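Local coordinates for protein DnaJ homolog subfamily C member 3 (Mus musculus, PDB 3IEG) that acts as a co-chaperone in the endoplasmic reticulum unfolded protein response, binding misfolded proteins through its first two TPR repeats, stimulating the HSPA8 ATPase and restraining the GCN2 kinase, at residues Ala1-His6 and His27-Gly32; Asp21-Phe26 and Tyr41-Val46; Gly202-Ser207 and Ala268-Arg273; Lys236-Ala241 and Ser255-Val260. All coordinates share one frame; numbering follows the deposited sequence.

Interaction 1. Residues Ala1-His6 and His27-Gly32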
loop_
_atom_site.group_PDB
_atom_site.type_symbol
_atom_site.label_atom_id
_atom_site.label_comp_id
_atom_site.label_asym_id
_atom_site.label_seq_id
_atom_site.Cartn_x
_atom_site.Cartn_y
_atom_site.Cartn_z
ATOM N N ALA A 1 -10.459 -31.602 -38.228
ATOM C CA ALA A 1 -11.666 -31.200 -39.011
ATOM C C ALA A 1 -12.731 -30.532 -38.138
ATOM O O ALA A 1 -13.328 -29.533 -38.538
ATOM C CB ALA A 1 -12.248 -32.389 -39.753
ATOM N N ASP A 2 -12.990 -31.095 -36.959
ATOM C CA ASP A 2 -13.780 -30.391 -35.946
ATOM C C ASP A 2 -12.928 -29.244 -35.419
ATOM O O ASP A 2 -13.406 -28.111 -35.288
ATOM C CB ASP A 2 -14.188 -31.316 -34.798
ATOM C CG ASP A 2 -15.194 -32.368 -35.232
ATOM O OD1 ASP A 2 -16.417 -32.084 -35.180
ATOM O OD2 ASP A 2 -14.755 -33.469 -35.648
ATOM N N VAL A 3 -11.661 -29.564 -35.152
ATOM C CA VAL A 3 -10.621 -28.590 -34.815
ATOM C C VAL A 3 -10.547 -27.445 -35.822
ATOM O O VAL A 3 -10.534 -26.282 -35.440
ATOM C CB VAL A 3 -9.241 -29.272 -34.730
ATOM C CG1 VAL A 3 -8.146 -28.260 -34.428
ATOM C CG2 VAL A 3 -9.265 -30.351 -33.685
ATOM N N GLU A 4 -10.506 -27.788 -37.105
ATOM C CA GLU A 4 -10.400 -26.797 -38.172
ATOM C C GLU A 4 -11.606 -25.870 -38.184
ATOM O O GLU A 4 -11.483 -24.670 -38.423
ATOM C CB GLU A 4 -10.268 -27.492 -39.530
ATOM C CG GLU A 4 -9.563 -26.640 -40.583
ATOM C CD GLU A 4 -8.198 -26.149 -40.114
ATOM O OE1 GLU A 4 -7.343 -26.997 -39.772
ATOM O OE2 GLU A 4 -7.983 -24.914 -40.082
ATOM N N LYS A 5 -12.771 -26.447 -37.921
ATOM C CA LYS A 5 -14.019 -25.709 -37.904
ATOM C C LYS A 5 -14.058 -24.764 -36.702
ATOM O O LYS A 5 -14.539 -23.635 -36.811
ATOM C CB LYS A 5 -15.204 -26.684 -37.897
ATOM C CG LYS A 5 -16.387 -26.237 -38.746
ATOM C CD LYS A 5 -17.356 -25.341 -37.964
ATOM C CE LYS A 5 -18.023 -24.292 -38.873
ATOM N NZ LYS A 5 -18.633 -24.859 -40.125
ATOM N N HIS A 6 -13.535 -25.224 -35.567
ATOM C CA HIS A 6 -13.403 -24.379 -34.387
ATOM C C HIS A 6 -12.426 -23.230 -34.642
ATOM O O HIS A 6 -12.675 -22.093 -34.241
ATOM C CB HIS A 6 -12.955 -25.191 -33.173
ATOM C CG HIS A 6 -14.049 -25.993 -32.540
ATOM N ND1 HIS A 6 -15.207 -25.425 -32.056
ATOM C CD2 HIS A 6 -14.147 -27.321 -32.282
ATOM C CE1 HIS A 6 -15.979 -26.367 -31.543
ATOM N NE2 HIS A 6 -15.359 -27.527 -31.667
ATOM N N HIS A 27 -10.304 -22.724 -27.269
ATOM C CA HIS A 27 -10.250 -23.730 -26.206
ATOM C C HIS A 27 -10.634 -25.114 -26.745
ATOM O O HIS A 27 -9.924 -26.094 -26.546
ATOM C CB HIS A 27 -11.193 -23.364 -25.049
ATOM C CG HIS A 27 -10.519 -22.671 -23.904
ATOM N ND1 HIS A 27 -10.975 -21.476 -23.383
ATOM C CD2 HIS A 27 -9.432 -23.009 -23.171
ATOM C CE1 HIS A 27 -10.198 -21.106 -22.381
ATOM N NE2 HIS A 27 -9.249 -22.013 -22.238
ATOM N N ALA A 28 -11.768 -25.161 -27.435
ATOM C CA ALA A 28 -12.296 -26.372 -28.044
ATOM C C ALA A 28 -11.298 -26.961 -29.012
ATOM O O ALA A 28 -11.107 -28.173 -29.041
ATOM C CB ALA A 28 -13.613 -26.071 -28.760
ATOM N N ALA A 29 -10.670 -26.098 -29.805
ATOM C CA ALA A 29 -9.666 -26.525 -30.769
ATOM C C ALA A 29 -8.455 -27.138 -30.059
ATOM O O ALA A 29 -7.988 -28.213 -30.435
ATOM C CB ALA A 29 -9.240 -25.354 -31.642
ATOM N N VAL A 30 -7.956 -26.457 -29.031
ATOM C CA VAL A 30 -6.836 -26.968 -28.254
ATOM C C VAL A 30 -7.172 -28.315 -27.600
ATOM O O VAL A 30 -6.360 -29.234 -27.616
ATOM C CB VAL A 30 -6.379 -25.954 -27.193
ATOM C CG1 VAL A 30 -5.490 -26.631 -26.129
ATOM C CG2 VAL A 30 -5.655 -24.781 -27.852
ATOM N N ASP A 31 -8.370 -28.427 -27.036
ATOM C CA ASP A 31 -8.815 -29.659 -26.403
ATOM C C ASP A 31 -8.944 -30.810 -27.389
ATOM O O ASP A 31 -8.629 -31.961 -27.061
ATOM C CB ASP A 31 -10.145 -29.436 -25.691
ATOM C CG ASP A 31 -9.973 -29.172 -24.208
ATOM O OD1 ASP A 31 -8.822 -29.243 -23.696
ATOM O OD2 ASP A 31 -11.004 -28.905 -23.548
ATOM N N GLY A 32 -9.414 -30.481 -28.594
ATOM C CA GLY A 32 -9.571 -31.435 -29.686
ATOM C C GLY A 32 -8.249 -31.930 -30.247
ATOM O O GLY A 32 -8.191 -33.036 -30.788
#

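Interaction 2. Residues Asp21-Phe26 and Tyr41-Val46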
loop_
_atom_site.group_PDB
_atom_site.type_symbol
_atom_site.label_atom_id
_atom_site.label_comp_id
_atom_site.label_asym_id
_atom_site.label_seq_id
_atom_site.Cartn_x
_atom_site.Cartn_y
_atom_site.Cartn_z
ATOM N N ASP A 21 -16.341 -15.493 -26.956
ATOM C CA ASP A 21 -16.759 -16.530 -27.879
ATOM C C ASP A 21 -15.602 -17.073 -28.711
ATOM O O ASP A 21 -15.521 -18.274 -28.933
ATOM C CB ASP A 21 -17.888 -16.023 -28.772
ATOM C CG ASP A 21 -19.121 -15.644 -27.980
ATOM O OD1 ASP A 21 -19.276 -16.106 -26.820
ATOM O OD2 ASP A 21 -19.938 -14.870 -28.520
ATOM N N ALA A 22 -14.708 -16.191 -29.159
ATOM C CA ALA A 22 -13.480 -16.617 -29.846
ATOM C C ALA A 22 -12.661 -17.515 -28.935
ATOM O O ALA A 22 -12.249 -18.602 -29.343
ATOM C CB ALA A 22 -12.666 -15.431 -30.306
ATOM N N LEU A 23 -12.472 -17.079 -27.689
ATOM C CA LEU A 23 -11.747 -17.870 -26.707
ATOM C C LEU A 23 -12.302 -19.280 -26.592
ATOM O O LEU A 23 -11.539 -20.245 -26.552
ATOM C CB LEU A 23 -11.758 -17.201 -25.332
ATOM C CG LEU A 23 -10.946 -17.866 -24.214
ATOM C CD1 LEU A 23 -9.485 -17.921 -24.612
ATOM C CD2 LEU A 23 -11.097 -17.127 -22.899
ATOM N N SER A 24 -13.627 -19.385 -26.556
ATOM C CA SER A 24 -14.317 -20.658 -26.387
ATOM C C SER A 24 -13.974 -21.628 -27.525
ATOM O O SER A 24 -13.682 -22.806 -27.285
ATOM C CB SER A 24 -15.826 -20.420 -26.314
ATOM O OG SER A 24 -16.444 -21.233 -25.331
ATOM N N GLN A 25 -13.982 -21.111 -28.753
ATOM C CA GLN A 25 -13.650 -21.887 -29.943
ATOM C C GLN A 25 -12.199 -22.373 -29.943
ATOM O O GLN A 25 -11.912 -23.526 -30.290
ATOM C CB GLN A 25 -13.886 -21.050 -31.198
ATOM C CG GLN A 25 -15.352 -20.744 -31.505
ATOM C CD GLN A 25 -16.192 -21.995 -31.696
ATOM O OE1 GLN A 25 -17.260 -22.133 -31.100
ATOM N NE2 GLN A 25 -15.711 -22.911 -32.516
ATOM N N PHE A 26 -11.287 -21.484 -29.558
ATOM C CA PHE A 26 -9.877 -21.823 -29.514
ATOM C C PHE A 26 -9.565 -22.815 -28.381
ATOM O O PHE A 26 -8.667 -23.644 -28.531
ATOM C CB PHE A 26 -9.005 -20.564 -29.429
ATOM C CG PHE A 26 -9.083 -19.672 -30.649
ATOM C CD1 PHE A 26 -8.959 -18.292 -30.520
ATOM C CD2 PHE A 26 -9.279 -20.206 -31.925
ATOM C CE1 PHE A 26 -9.020 -17.459 -31.649
ATOM C CE2 PHE A 26 -9.347 -19.386 -33.056
ATOM C CZ PHE A 26 -9.215 -18.008 -32.918
ATOM N N TYR A 41 -1.615 -20.633 -30.349
ATOM C CA TYR A 41 -1.324 -19.260 -30.741
ATOM C C TYR A 41 -2.618 -18.442 -30.817
ATOM O O TYR A 41 -2.699 -17.361 -30.249
ATOM C CB TYR A 41 -0.533 -19.193 -32.053
ATOM C CG TYR A 41 -0.227 -17.785 -32.503
ATOM C CD1 TYR A 41 0.654 -16.971 -31.774
ATOM C CD2 TYR A 41 -0.823 -17.253 -33.652
ATOM C CE1 TYR A 41 0.930 -15.668 -32.175
ATOM C CE2 TYR A 41 -0.549 -15.955 -34.068
ATOM C CZ TYR A 41 0.330 -15.167 -33.329
ATOM O OH TYR A 41 0.600 -13.871 -33.739
ATOM N N ARG A 42 -3.631 -18.976 -31.492
ATOM C CA ARG A 42 -4.906 -18.286 -31.614
ATOM C C ARG A 42 -5.490 -17.949 -30.249
ATOM O O ARG A 42 -5.929 -16.804 -30.009
ATOM C CB ARG A 42 -5.895 -19.103 -32.435
ATOM C CG ARG A 42 -5.453 -19.368 -33.869
ATOM C CD ARG A 42 -5.212 -18.087 -34.649
ATOM N NE ARG A 42 -4.916 -18.385 -36.046
ATOM C CZ ARG A 42 -4.227 -17.587 -36.853
ATOM N NH1 ARG A 42 -3.733 -16.434 -36.409
ATOM N NH2 ARG A 42 -4.019 -17.952 -38.104
ATOM N N ARG A 43 -5.471 -18.930 -29.350
ATOM C CA ARG A 43 -5.918 -18.689 -27.993
ATOM C C ARG A 43 -5.104 -17.592 -27.328
ATOM O O ARG A 43 -5.649 -16.785 -26.600
ATOM C CB ARG A 43 -5.878 -19.956 -27.152
ATOM C CG ARG A 43 -6.667 -19.806 -25.854
ATOM C CD ARG A 43 -6.874 -21.122 -25.131
ATOM N NE ARG A 43 -5.621 -21.638 -24.600
ATOM C CZ ARG A 43 -5.437 -22.888 -24.202
ATOM N NH1 ARG A 43 -6.431 -23.760 -24.272
ATOM N NH2 ARG A 43 -4.254 -23.260 -23.732
ATOM N N ALA A 44 -3.805 -17.548 -27.586
ATOM C CA ALA A 44 -2.984 -16.526 -26.950
ATOM C C ALA A 44 -3.265 -15.117 -27.473
ATOM O O ALA A 44 -3.206 -14.151 -26.703
ATOM C CB ALA A 44 -1.504 -16.857 -27.062
ATOM N N THR A 45 -3.554 -14.986 -28.768
ATOM C CA THR A 45 -3.877 -13.658 -29.316
ATOM C C THR A 45 -5.202 -13.154 -28.742
ATOM O O THR A 45 -5.359 -11.955 -28.547
ATOM C CB THR A 45 -3.859 -13.582 -30.870
ATOM O OG1 THR A 45 -4.843 -14.463 -31.417
ATOM C CG2 THR A 45 -2.506 -13.979 -31.419
ATOM N N VAL A 46 -6.131 -14.064 -28.439
ATOM C CA VAL A 46 -7.383 -13.687 -27.742
ATOM C C VAL A 46 -7.138 -13.175 -26.315
ATOM O O VAL A 46 -7.550 -12.061 -25.994
ATOM C CB VAL A 46 -8.498 -14.791 -27.797
ATOM C CG1 VAL A 46 -9.612 -14.480 -26.842
ATOM C CG2 VAL A 46 -9.072 -14.891 -29.190
#

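Interaction 3. Residues Gly202-Ser207 and Ala268-Arg273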
loop_
_atom_site.group_PDB
_atom_site.type_symbol
_atom_site.label_atom_id
_atom_site.label_comp_id
_atom_site.label_asym_id
_atom_site.label_seq_id
_atom_site.Cartn_x
_atom_site.Cartn_y
_atom_site.Cartn_z
ATOM N N GLY A 202 1.288 3.888 14.033
ATOM C CA GLY A 202 0.225 4.091 15.000
ATOM C C GLY A 202 -1.131 3.616 14.517
ATOM O O GLY A 202 -2.086 3.623 15.276
ATOM N N ASP A 203 -1.211 3.196 13.256
ATOM C CA ASP A 203 -2.450 2.653 12.697
ATOM C C ASP A 203 -2.685 1.195 13.106
ATOM O O ASP A 203 -2.620 0.272 12.282
ATOM C CB ASP A 203 -2.447 2.783 11.170
ATOM C CG ASP A 203 -2.512 4.225 10.707
ATOM O OD1 ASP A 203 -2.719 5.131 11.539
ATOM O OD2 ASP A 203 -2.368 4.459 9.495
ATOM N N HIS A 204 -2.981 1.003 14.385
ATOM C CA HIS A 204 -3.147 -0.327 14.948
ATOM C C HIS A 204 -4.218 -1.158 14.262
ATOM O O HIS A 204 -4.052 -2.370 14.099
ATOM C CB HIS A 204 -3.381 -0.269 16.461
ATOM C CG HIS A 204 -4.441 0.701 16.878
ATOM N ND1 HIS A 204 -5.771 0.350 16.990
ATOM C CD2 HIS A 204 -4.365 2.008 17.231
ATOM C CE1 HIS A 204 -6.469 1.402 17.381
ATOM N NE2 HIS A 204 -5.638 2.417 17.546
ATOM N N GLU A 205 -5.294 -0.518 13.823
ATOM C CA GLU A 205 -6.386 -1.267 13.227
ATOM C C GLU A 205 -6.052 -1.870 11.859
ATOM O O GLU A 205 -6.287 -3.058 11.623
ATOM C CB GLU A 205 -7.642 -0.418 13.148
ATOM C CG GLU A 205 -8.894 -1.255 13.041
ATOM C CD GLU A 205 -10.138 -0.424 12.893
ATOM O OE1 GLU A 205 -11.206 -0.889 13.362
ATOM O OE2 GLU A 205 -10.053 0.690 12.313
ATOM N N LEU A 206 -5.509 -1.049 10.965
ATOM C CA LEU A 206 -5.085 -1.518 9.642
ATOM C C LEU A 206 -3.956 -2.524 9.771
ATOM O O LEU A 206 -3.952 -3.526 9.061
ATOM C CB LEU A 206 -4.661 -0.354 8.742
ATOM C CG LEU A 206 -5.771 0.620 8.305
ATOM C CD1 LEU A 206 -5.177 1.967 7.851
ATOM C CD2 LEU A 206 -6.704 0.008 7.233
ATOM N N SER A 207 -3.026 -2.264 10.695
ATOM C CA SER A 207 -1.977 -3.223 11.049
ATOM C C SER A 207 -2.569 -4.605 11.359
ATOM O O SER A 207 -2.097 -5.617 10.839
ATOM C CB SER A 207 -1.151 -2.708 12.233
ATOM O OG SER A 207 -0.089 -3.588 12.584
ATOM N N ALA A 268 6.754 5.707 19.783
ATOM C CA ALA A 268 6.371 6.998 20.384
ATOM C C ALA A 268 4.898 7.378 20.210
ATOM O O ALA A 268 4.270 7.924 21.120
ATOM C CB ALA A 268 7.278 8.121 19.874
ATOM N N GLU A 269 4.354 7.064 19.044
ATOM C CA GLU A 269 2.983 7.402 18.711
ATOM C C GLU A 269 1.962 6.842 19.701
ATOM O O GLU A 269 0.926 7.460 19.927
ATOM C CB GLU A 269 2.671 6.928 17.289
ATOM C CG GLU A 269 1.284 7.291 16.758
ATOM C CD GLU A 269 1.068 8.789 16.591
ATOM O OE1 GLU A 269 2.065 9.562 16.579
ATOM O OE2 GLU A 269 -0.113 9.184 16.461
ATOM N N TYR A 270 2.242 5.681 20.285
ATOM C CA TYR A 270 1.279 5.075 21.198
ATOM C C TYR A 270 1.288 5.721 22.572
ATOM O O TYR A 270 0.246 5.790 23.210
ATOM C CB TYR A 270 1.418 3.547 21.285
ATOM C CG TYR A 270 1.088 2.867 19.990
ATOM C CD1 TYR A 270 2.091 2.336 19.190
ATOM C CD2 TYR A 270 -0.222 2.800 19.530
ATOM C CE1 TYR A 270 1.798 1.727 17.965
ATOM C CE2 TYR A 270 -0.526 2.201 18.304
ATOM C CZ TYR A 270 0.494 1.665 17.531
ATOM O OH TYR A 270 0.211 1.070 16.324
ATOM N N THR A 271 2.438 6.211 23.034
ATOM C CA THR A 271 2.423 6.977 24.281
ATOM C C THR A 271 1.791 8.357 24.051
ATOM O O THR A 271 0.912 8.754 24.810
ATOM C CB THR A 271 3.799 7.066 25.043
ATOM O OG1 THR A 271 4.603 8.130 24.520
ATOM C CG2 THR A 271 4.568 5.749 24.997
ATOM N N VAL A 272 2.205 9.055 22.993
ATOM C CA VAL A 272 1.683 10.403 22.687
ATOM C C VAL A 272 0.158 10.408 22.534
ATOM O O VAL A 272 -0.531 11.267 23.094
ATOM C CB VAL A 272 2.319 11.018 21.401
ATOM C CG1 VAL A 272 1.839 12.436 21.206
ATOM C CG2 VAL A 272 3.840 11.000 21.481
ATOM N N ARG A 273 -0.357 9.442 21.781
ATOM C CA ARG A 273 -1.783 9.339 21.537
ATOM C C ARG A 273 -2.509 8.938 22.814
ATOM O O ARG A 273 -3.589 9.448 23.091
ATOM C CB ARG A 273 -2.067 8.340 20.415
ATOM C CG ARG A 273 -3.169 8.756 19.457
ATOM C CD ARG A 273 -2.667 9.737 18.396
ATOM N NE ARG A 273 -2.682 11.096 18.910
ATOM C CZ ARG A 273 -1.736 12.000 18.705
ATOM N NH1 ARG A 273 -0.665 11.718 17.987
ATOM N NH2 ARG A 273 -1.862 13.194 19.242
#

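Interaction 4. Residues Lys236-Ala241 and Ser255-Val260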
loop_
_atom_site.group_PDB
_atom_site.type_symbol
_atom_site.label_atom_id
_atom_site.label_comp_id
_atom_site.label_asym_id
_atom_site.label_seq_id
_atom_site.Cartn_x
_atom_site.Cartn_y
_atom_site.Cartn_z
ATOM N N LYS A 236 -7.141 -4.389 21.277
ATOM C CA LYS A 236 -8.278 -4.609 22.182
ATOM C C LYS A 236 -8.250 -3.579 23.291
ATOM O O LYS A 236 -9.276 -2.989 23.623
ATOM C CB LYS A 236 -8.281 -6.014 22.792
ATOM C CG LYS A 236 -9.001 -7.071 21.957
ATOM C CD LYS A 236 -9.214 -8.392 22.755
ATOM C CE LYS A 236 -9.241 -9.642 21.840
ATOM N NZ LYS A 236 -10.274 -9.560 20.739
ATOM N N LEU A 237 -7.063 -3.361 23.842
ATOM C CA LEU A 237 -6.856 -2.372 24.886
ATOM C C LEU A 237 -7.332 -0.980 24.484
ATOM O O LEU A 237 -8.054 -0.347 25.243
ATOM C CB LEU A 237 -5.387 -2.344 25.308
ATOM C CG LEU A 237 -4.843 -3.263 26.414
ATOM C CD1 LEU A 237 -5.708 -4.492 26.766
ATOM C CD2 LEU A 237 -3.419 -3.676 26.061
ATOM N N ILE A 238 -6.956 -0.518 23.295
ATOM C CA ILE A 238 -7.385 0.787 22.801
ATOM C C ILE A 238 -8.892 0.812 22.546
ATOM O O ILE A 238 -9.562 1.817 22.799
ATOM C CB ILE A 238 -6.612 1.190 21.537
ATOM C CG1 ILE A 238 -5.127 1.336 21.869
ATOM C CG2 ILE A 238 -7.158 2.493 20.933
ATOM C CD1 ILE A 238 -4.225 1.417 20.645
ATOM N N GLU A 239 -9.420 -0.304 22.064
ATOM C CA GLU A 239 -10.852 -0.431 21.817
ATOM C C GLU A 239 -11.606 -0.375 23.144
ATOM O O GLU A 239 -12.658 0.264 23.248
ATOM C CB GLU A 239 -11.157 -1.714 21.038
ATOM C CG GLU A 239 -12.473 -1.680 20.284
ATOM C CD GLU A 239 -12.391 -2.285 18.872
ATOM O OE1 GLU A 239 -13.426 -2.812 18.391
ATOM O OE2 GLU A 239 -11.310 -2.226 18.234
ATOM N N SER A 240 -11.037 -1.003 24.164
ATOM C CA SER A 240 -11.616 -0.961 25.496
ATOM C C SER A 240 -11.608 0.443 26.068
ATOM O O SER A 240 -12.609 0.892 26.629
ATOM C CB SER A 240 -10.874 -1.901 26.425
ATOM O OG SER A 240 -11.422 -3.194 26.320
ATOM N N ALA A 241 -10.480 1.131 25.920
ATOM C CA ALA A 241 -10.322 2.480 26.443
ATOM C C ALA A 241 -11.329 3.443 25.836
ATOM O O ALA A 241 -11.984 4.191 26.557
ATOM C CB ALA A 241 -8.920 2.972 26.201
ATOM N N SER A 255 -6.607 4.211 33.485
ATOM C CA SER A 255 -6.070 2.895 33.775
ATOM C C SER A 255 -5.833 2.076 32.497
ATOM O O SER A 255 -4.752 1.522 32.314
ATOM C CB SER A 255 -7.034 2.178 34.725
ATOM O OG SER A 255 -6.767 0.794 34.821
ATOM N N LYS A 256 -6.833 2.010 31.616
ATOM C CA LYS A 256 -6.688 1.292 30.354
ATOM C C LYS A 256 -5.586 1.834 29.444
ATOM O O LYS A 256 -4.785 1.054 28.942
ATOM C CB LYS A 256 -8.004 1.220 29.589
ATOM C CG LYS A 256 -8.739 -0.096 29.772
ATOM C CD LYS A 256 -8.078 -1.256 29.068
ATOM C CE LYS A 256 -8.905 -2.504 29.285
ATOM N NZ LYS A 256 -8.340 -3.384 30.305
ATOM N N TYR A 257 -5.538 3.150 29.235
ATOM C CA TYR A 257 -4.468 3.728 28.427
ATOM C C TYR A 257 -3.090 3.586 29.086
ATOM O O TYR A 257 -2.064 3.548 28.405
ATOM C CB TYR A 257 -4.769 5.173 28.044
ATOM C CG TYR A 257 -5.525 5.276 26.742
ATOM C CD1 TYR A 257 -6.845 5.741 26.701
ATOM C CD2 TYR A 257 -4.935 4.877 25.543
ATOM C CE1 TYR A 257 -7.545 5.819 25.489
ATOM C CE2 TYR A 257 -5.627 4.950 24.334
ATOM C CZ TYR A 257 -6.924 5.422 24.317
ATOM O OH TYR A 257 -7.586 5.482 23.122
ATOM N N GLU A 258 -3.081 3.474 30.409
ATOM C CA GLU A 258 -1.851 3.243 31.142
ATOM C C GLU A 258 -1.246 1.929 30.667
ATOM O O GLU A 258 -0.055 1.855 30.381
ATOM C CB GLU A 258 -2.113 3.192 32.646
ATOM C CG GLU A 258 -1.119 3.971 33.497
ATOM C CD GLU A 258 -1.452 5.463 33.594
ATOM O OE1 GLU A 258 -1.932 5.914 34.664
ATOM O OE2 GLU A 258 -1.239 6.181 32.593
ATOM N N SER A 259 -2.072 0.897 30.560
ATOM C CA SER A 259 -1.574 -0.393 30.133
ATOM C C SER A 259 -1.289 -0.432 28.625
ATOM O O SER A 259 -0.434 -1.189 28.178
ATOM C CB SER A 259 -2.514 -1.508 30.562
ATOM O OG SER A 259 -3.797 -1.282 30.028
ATOM N N VAL A 260 -1.976 0.406 27.850
ATOM C CA VAL A 260 -1.656 0.578 26.429
ATOM C C VAL A 260 -0.198 1.017 26.233
ATOM O O VAL A 260 0.496 0.466 25.391
ATOM C CB VAL A 260 -2.649 1.537 25.720
ATOM C CG1 VAL A 260 -2.149 1.939 24.333
ATOM C CG2 VAL A 260 -4.011 0.891 25.618
#

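Interaction 1. Residues Ala1-His6 and His27-Gly32
H6 and A28 make the one aromatic contact between these two helix segments. The methyl CB of A28 stands over the centre of the imidazole, 3.5 Å from the centroid of the H6 ring. The approach is almost along the ring normal, 4° off it, which makes this a CH-pi contact over the face. All five ring atoms of H6 lie at nearly the same distance from A28 CB.

The remaining contacts are van der Waals packing, on the A29 methyl and on backbone. H6 CB lies 4.0 Å from A29 CB. V3 CG1 also meets this methyl, 4.2 Å from A29 CB. The other branch of V3 faces the backbone of the second helix, and V3 CG2 is 3.9 Å from G32 C. G32 has no side chain, which is consistent with the valine branch lying close to the main chain. No hydrogen bond crosses between the segments.

Both segments belong to TPR 1, and the contact is the helical hairpin of that repeat. The helix axes run antiparallel at 159° and come within 8.4 Å. V3 also touches D33 and N36 in the loop after the second helix. V30 turns from this contact to pack on helix 37-50, which carries the stack onward from helix 19-32.

Interaction 2. Residues Asp21-Phe26 and Tyr41-Val46
F26 meets R42, R43 and V46 where TPR 1 joins TPR 2 in the superhelix of repeats. Segment 21-26 is in the first repeat and segment 41-46 in the second, and they run antiparallel at 159°.

F26 CB begins beside the second helix, 3.9 Å from R43 CB. A chi1 of -65° puts F26 CG anti to the carbonyl carbon. F26 CD1 lies 3.4 Å from R42 O. R42 CB stands over the ring centre, 3.3 Å from the F26 centroid, a CH-pi contact on one face. The far atoms CE2 and CZ also touch R42 CB. F26 CE1 reaches V46 CG2 at 3.6 Å, and that methyl lies at the ring edge, in its plane.

A22 and L23 also meet V46. A22 CB shares V46 CG2 with the ring, and L23 CB touches V46 CG1. L23 CD1 packs on the aliphatic chain of R43, whose NE goes on to a salt bridge with D59 in helix 53-66. The first two repeats hold the groove for misfolded proteins, and this contact joins them. R42 O accepts two hydrogen bonds on the same face of its plane, from V46 N and from T45 OG1 at 2.9 Å.

Interaction 3. Residues Gly202-Ser207 and Ala268-Arg273
Y270 sets its hydroxyl end on the bare backbone of G202. Y270 OH lies 3.3 Å from G202 CA, and Y270 CZ is 3.5 Å from the same atom. G202 follows helix 188-201 in a Schellman motif with a phi of 99°. A side chain at these backbone angles would be jammed against the preceding carbonyl. The bare CA leaves that place to the tyrosine and to E269 CG, 3.8 Å from G202 CA.

H204 meets the same tyrosine. H204 CB is 3.8 Å from Y270 OH. H204 CD2 lies at the edge of the Y270 ring, in its plane, 4.0 Å from Y270 CE2. No hydrogen bond crosses between the segments. The polar ends bond elsewhere: Y270 OH to Y199 O, and H204 ND1 to N235. A phenylalanine in place of Y270 would probably leave Y199 O without this partner and lose the hydroxyl's contact with G202 CA.

E269 is bent at chi2, and its OE2 forms a salt bridge with R273 NH1 at 3.0 Å. The guanidinium meets that oxygen from above the carboxylate plane.

The contact joins the turn between helices 188-201 and 204-217, in TPR 6, to the start of helix 268-284, where segment 268-273 runs into TPR 8. The long helix 222-246 packs beside it: H204 touches L234 and I238, and Y270 touches L234. The Y270 ring also meets the Y199 ring of helix 188-201.

Interaction 4. Residues Lys236-Ala241 and Ser255-Val260
A241 CB makes a CH-pi contact over one face of the Y257 ring in the antiparallel helical hairpin of TPR 7. The helix axes come within 8.9 Å and cross at -160°. The A241 methyl is a small bump on that face. It is offset toward the rim, nearest Y257 CE1 at 3.2 Å. On its other flank stands K256 CB, 3.9 Å from A241 CB, so the methyl sits in a notch between lysine and tyrosine.

V260 supplies the bump from the opposite helix. Its CG2 enters the hollow between L237 and I238, with V260 CG2 3.5 Å from L237 CB. I238 CG1 touches both branches of V260, and the two side chains cross at about a right angle. I238 also crosses Y257 nearly at a right angle, with I238 CG2 3.7 Å from Y257 OH.

K256 is bent at chi2 (-72°), and its aliphatic chain lies against the first helix. K256 CE meets S240 CB at 3.5 Å, and K256 CD lies near L237 O.

Y257 OH is hydrogen-bonded to E242. Beyond the hairpin, Y257 and V260 touch S274 of helix 268-284. An alanine in place of Y257 would probably leave A241 CB and I238 CG2 facing a gap and E242 without its hydroxyl partner.

Within the second helix, K256 O accepts from V260 N and also from S259 OG at 2.8 Å.

The four contacts form two pairs on opposite sides of the centre of the helical TPR chain. Interactions 1 and 2 have centres 11 Å apart and share helix 19-32. Their segments alternate along the chain, and H27 and V30 touch R43 between them. This pair lies in the two repeats that hold the groove for misfolded proteins. Interactions 3 and 4 have centres 12 Å apart, and H204 touches I238. Interaction 3 links TPR 6 to the start of helix 268-284, and interaction 4 is nested inside the loop it closes. Interactions 1 and 4 lie 66 Å apart between centres. Interactions 1, 2 and 4 join segments close in sequence, while interaction 3 spans further.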